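Local coordinates for UPF0237 protein SP_0238 (Streptococcus pneumoniae, PDB 1ZPV) that is of unknown function but, as a homodimeric ACT domain protein, may bind a small regulatory ligand as many relatives do, at residues C[65-70]-C[74-79]. Residues are numbered along the deposited sequence; the frame is centred on the assembly and turned at random.
Sequences EFEAFG and NVKINI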
ATOM      1  N   GLU C  65      19.500  -3.464  14.677  1.00 17.68           N
ATOM      2  CA  GLU C  65      18.789  -3.535  15.960  1.00 18.19           C
ATOM      3  C   GLU C  65      17.271  -3.701  15.792  1.00 18.15           C
ATOM      4  O   GLU C  65      16.653  -4.524  16.496  1.00 18.74           O
ATOM      5  CB  GLU C  65      19.123  -2.312  16.796  1.00 18.64           C
ATOM      6  CG  GLU C  65      18.451  -2.269  18.133  1.00 22.43           C
ATOM      7  CD  GLU C  65      19.159  -3.105  19.197  1.00 23.60           C
ATOM      8  OE1 GLU C  65      20.098  -3.890  18.893  1.00 24.85           O
ATOM      9  OE2 GLU C  65      18.749  -2.945  20.355  1.00 27.57           O
ATOM     10  N   PHE C  66      16.674  -2.969  14.849  1.00 17.49           N
ATOM     11  CA  PHE C  66      15.240  -3.121  14.585  1.00 18.94           C
ATOM     12  C   PHE C  66      14.874  -4.494  13.995  1.00 18.71           C
ATOM     13  O   PHE C  66      13.874  -5.089  14.383  1.00 18.61           O
ATOM     14  CB  PHE C  66      14.717  -1.954  13.728  1.00 18.85           C
ATOM     15  CG  PHE C  66      14.332  -0.734  14.547  1.00 18.36           C
ATOM     16  CD1 PHE C  66      15.008   0.466  14.410  1.00 20.65           C
ATOM     17  CD2 PHE C  66      13.289  -0.796  15.449  1.00 16.34           C
ATOM     18  CE1 PHE C  66      14.602   1.609  15.168  1.00 20.25           C
ATOM     19  CE2 PHE C  66      12.897   0.306  16.208  1.00 20.73           C
ATOM     20  CZ  PHE C  66      13.543   1.502  16.083  1.00 20.47           C
ATOM     21  N   GLU C  67      15.709  -5.000  13.110  1.00 19.56           N
ATOM     22  CA  GLU C  67      15.489  -6.320  12.527  1.00 21.85           C
ATOM     23  C   GLU C  67      15.618  -7.394  13.613  1.00 21.71           C
ATOM     24  O   GLU C  67      14.811  -8.327  13.698  1.00 22.59           O
ATOM     25  CB  GLU C  67      16.454  -6.545  11.355  1.00 23.49           C
ATOM     26  CG  GLU C  67      16.504  -7.989  10.853  1.00 27.22           C
ATOM     27  CD  GLU C  67      17.342  -8.129   9.603  1.00 37.39           C
ATOM     28  OE1 GLU C  67      18.599  -8.001   9.675  1.00 41.84           O
ATOM     29  OE2 GLU C  67      16.737  -8.386   8.537  1.00 40.61           O
ATOM     30  N   ALA C  68      16.622  -7.265  14.466  1.00 21.91           N
ATOM     31  CA  ALA C  68      16.792  -8.218  15.556  1.00 21.51           C
ATOM     32  C   ALA C  68      15.612  -8.163  16.541  1.00 21.69           C
ATOM     33  O   ALA C  68      15.115  -9.222  16.972  1.00 21.23           O
ATOM     34  CB  ALA C  68      18.115  -7.983  16.288  1.00 22.19           C
ATOM     35  N   PHE C  69      15.182  -6.948  16.911  1.00 20.28           N
ATOM     36  CA  PHE C  69      14.034  -6.794  17.796  1.00 20.00           C
ATOM     37  C   PHE C  69      12.747  -7.325  17.152  1.00 19.38           C
ATOM     38  O   PHE C  69      11.964  -8.048  17.793  1.00 18.13           O
ATOM     39  CB  PHE C  69      13.820  -5.341  18.235  1.00 20.69           C
ATOM     40  CG  PHE C  69      12.591  -5.168  19.103  1.00 20.71           C
ATOM     41  CD1 PHE C  69      12.596  -5.603  20.417  1.00 23.18           C
ATOM     42  CD2 PHE C  69      11.408  -4.636  18.566  1.00 23.05           C
ATOM     43  CE1 PHE C  69      11.440  -5.501  21.216  1.00 23.94           C
ATOM     44  CE2 PHE C  69      10.260  -4.500  19.345  1.00 22.78           C
ATOM     45  CZ  PHE C  69      10.270  -4.944  20.683  1.00 21.29           C
ATOM     46  N   GLY C  70      12.525  -6.950  15.889  1.00 19.50           N
ATOM     47  CA  GLY C  70      11.438  -7.515  15.066  1.00 20.73           C
ATOM     48  C   GLY C  70      11.295  -9.034  15.137  1.00 22.13           C
ATOM     49  O   GLY C  70      10.200  -9.569  15.300  1.00 21.12           O
ATOM     50  N   ASN C  74       8.199 -11.755  15.936  1.00 21.00           N
ATOM     51  CA  ASN C  74       7.785 -12.413  14.680  1.00 20.91           C
ATOM     52  C   ASN C  74       7.261 -11.406  13.629  1.00 21.22           C
ATOM     53  O   ASN C  74       6.264 -11.644  12.939  1.00 20.18           O
ATOM     54  CB  ASN C  74       6.783 -13.557  14.936  1.00 21.67           C
ATOM     55  CG  ASN C  74       7.298 -14.596  15.943  1.00 23.83           C
ATOM     56  OD1 ASN C  74       6.638 -14.886  16.933  1.00 28.09           O
ATOM     57  ND2 ASN C  74       8.457 -15.156  15.678  1.00 25.42           N
ATOM     58  N   VAL C  75       7.945 -10.261  13.523  1.00 20.45           N
ATOM     59  CA  VAL C  75       7.568  -9.217  12.568  1.00 20.40           C
ATOM     60  C   VAL C  75       8.806  -8.717  11.820  1.00 20.64           C
ATOM     61  O   VAL C  75       9.950  -8.830  12.299  1.00 21.04           O
ATOM     62  CB  VAL C  75       6.827  -7.989  13.235  1.00 20.76           C
ATOM     63  CG1 VAL C  75       5.532  -8.414  13.936  1.00 20.40           C
ATOM     64  CG2 VAL C  75       7.747  -7.181  14.187  1.00 19.50           C
ATOM     65  N   LYS C  76       8.579  -8.162  10.646  1.00 19.72           N
ATOM     66  CA  LYS C  76       9.680  -7.646   9.865  1.00 19.86           C
ATOM     67  C   LYS C  76       9.688  -6.143  10.048  1.00 19.82           C
ATOM     68  O   LYS C  76       8.685  -5.489   9.763  1.00 18.80           O
ATOM     69  CB  LYS C  76       9.485  -8.033   8.418  1.00 21.03           C
ATOM     70  CG  LYS C  76      10.725  -7.830   7.543  1.00 26.10           C
ATOM     71  CD  LYS C  76      11.804  -8.877   7.829  1.00 30.18           C
ATOM     72  CE  LYS C  76      13.096  -8.494   7.132  1.00 34.24           C
ATOM     73  NZ  LYS C  76      12.775  -7.970   5.770  1.00 37.64           N
ATOM     74  N   ILE C  77      10.793  -5.590  10.541  1.00 18.67           N
ATOM     75  CA  ILE C  77      10.852  -4.136  10.734  1.00 19.66           C
ATOM     76  C   ILE C  77      11.879  -3.509   9.790  1.00 20.32           C
ATOM     77  O   ILE C  77      13.028  -3.902   9.803  1.00 20.57           O
ATOM     78  CB  ILE C  77      11.175  -3.748  12.171  1.00 18.69           C
ATOM     79  CG1 ILE C  77      10.140  -4.359  13.118  1.00 17.87           C
ATOM     80  CG2 ILE C  77      11.223  -2.167  12.298  1.00 18.33           C
ATOM     81  CD1 ILE C  77      10.421  -4.208  14.635  1.00 16.53           C
ATOM     82  N   ASN C  78      11.462  -2.510   9.021  1.00 20.88           N
ATOM     83  CA  ASN C  78      12.372  -1.837   8.103  1.00 21.04           C
ATOM     84  C   ASN C  78      12.539  -0.398   8.604  1.00 20.86           C
ATOM     85  O   ASN C  78      11.574   0.204   9.128  1.00 20.98           O
ATOM     86  CB  ASN C  78      11.829  -1.916   6.660  1.00 22.18           C
ATOM     87  CG  ASN C  78      12.081  -3.304   5.986  1.00 28.39           C
ATOM     88  OD1 ASN C  78      12.985  -3.452   5.144  1.00 33.73           O
ATOM     89  ND2 ASN C  78      11.290  -4.305   6.352  1.00 30.57           N
ATOM     90  N   ILE C  79      13.745   0.145   8.523  1.00 18.59           N
ATOM     91  CA  ILE C  79      13.919   1.588   8.811  1.00 19.24           C
ATOM     92  C   ILE C  79      14.656   2.263   7.652  1.00 20.10           C
ATOM     93  O   ILE C  79      15.631   1.701   7.116  1.00 20.65           O
ATOM     94  CB  ILE C  79      14.587   1.847  10.204  1.00 19.06           C
ATOM     95  CG1 ILE C  79      14.712   3.361  10.506  1.00 18.62           C
ATOM     96  CG2 ILE C  79      15.918   1.064  10.359  1.00 20.96           C
ATOM     97  CD1 ILE C  79      15.122   3.667  11.964  1.00 20.53           C
TER
HETATM   98  O   HOH W   1      12.414  -7.675  11.731  1.00 26.22           O
HETATM   99  O   HOH W   2      14.341  -5.944   8.268  1.00 47.10           O
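Gly70, Phe66 and Ile77 meet in a helix-on-sheet contact of this ACT domain, where the chain reverses after helix 59-72 and continues into strand 75-81, outermost in the sheet of this chain; segments 65-70 and 75-79 run almost antiparallel (167°). Ile77 is at the centre of the contact. With CG1 anti to its carbonyl carbon (chi1 -57°) and the branch extended beyond it (chi2 173°), CD1 reaches the bare CA of Gly70, 3.5 Å away, and lies beside the backbone O of Phe66, while its CG2 packs on Phe66 CB at 3.8 Å. The same CD1 reaches the Phe69 ring at its edge, near the ring plane. Farther along the strand, Ile79 CD1 lies 3.8 Å from CE1 of the Phe66 ring. At the turn, Asn74 takes a positive phi in a Schellman motif, and Val75 N donates to Gly70 O (3.0 Å), closing the turn. Along the polar flank, one water links Glu67 O to Val75 O and Ile77 N; a second donates to Ile77 O and, weakly, to Glu67 OE2. Glu67 and Lys76 run alongside each other without a salt bridge, OE2 and NZ being 4.9 Å apart. Phe66 and Ile77 also pack on Ile8 of strand 4-12, which pairs with strand 75-81, while Phe66 and Phe69 touch Lys25 of the adjacent helix 18-28.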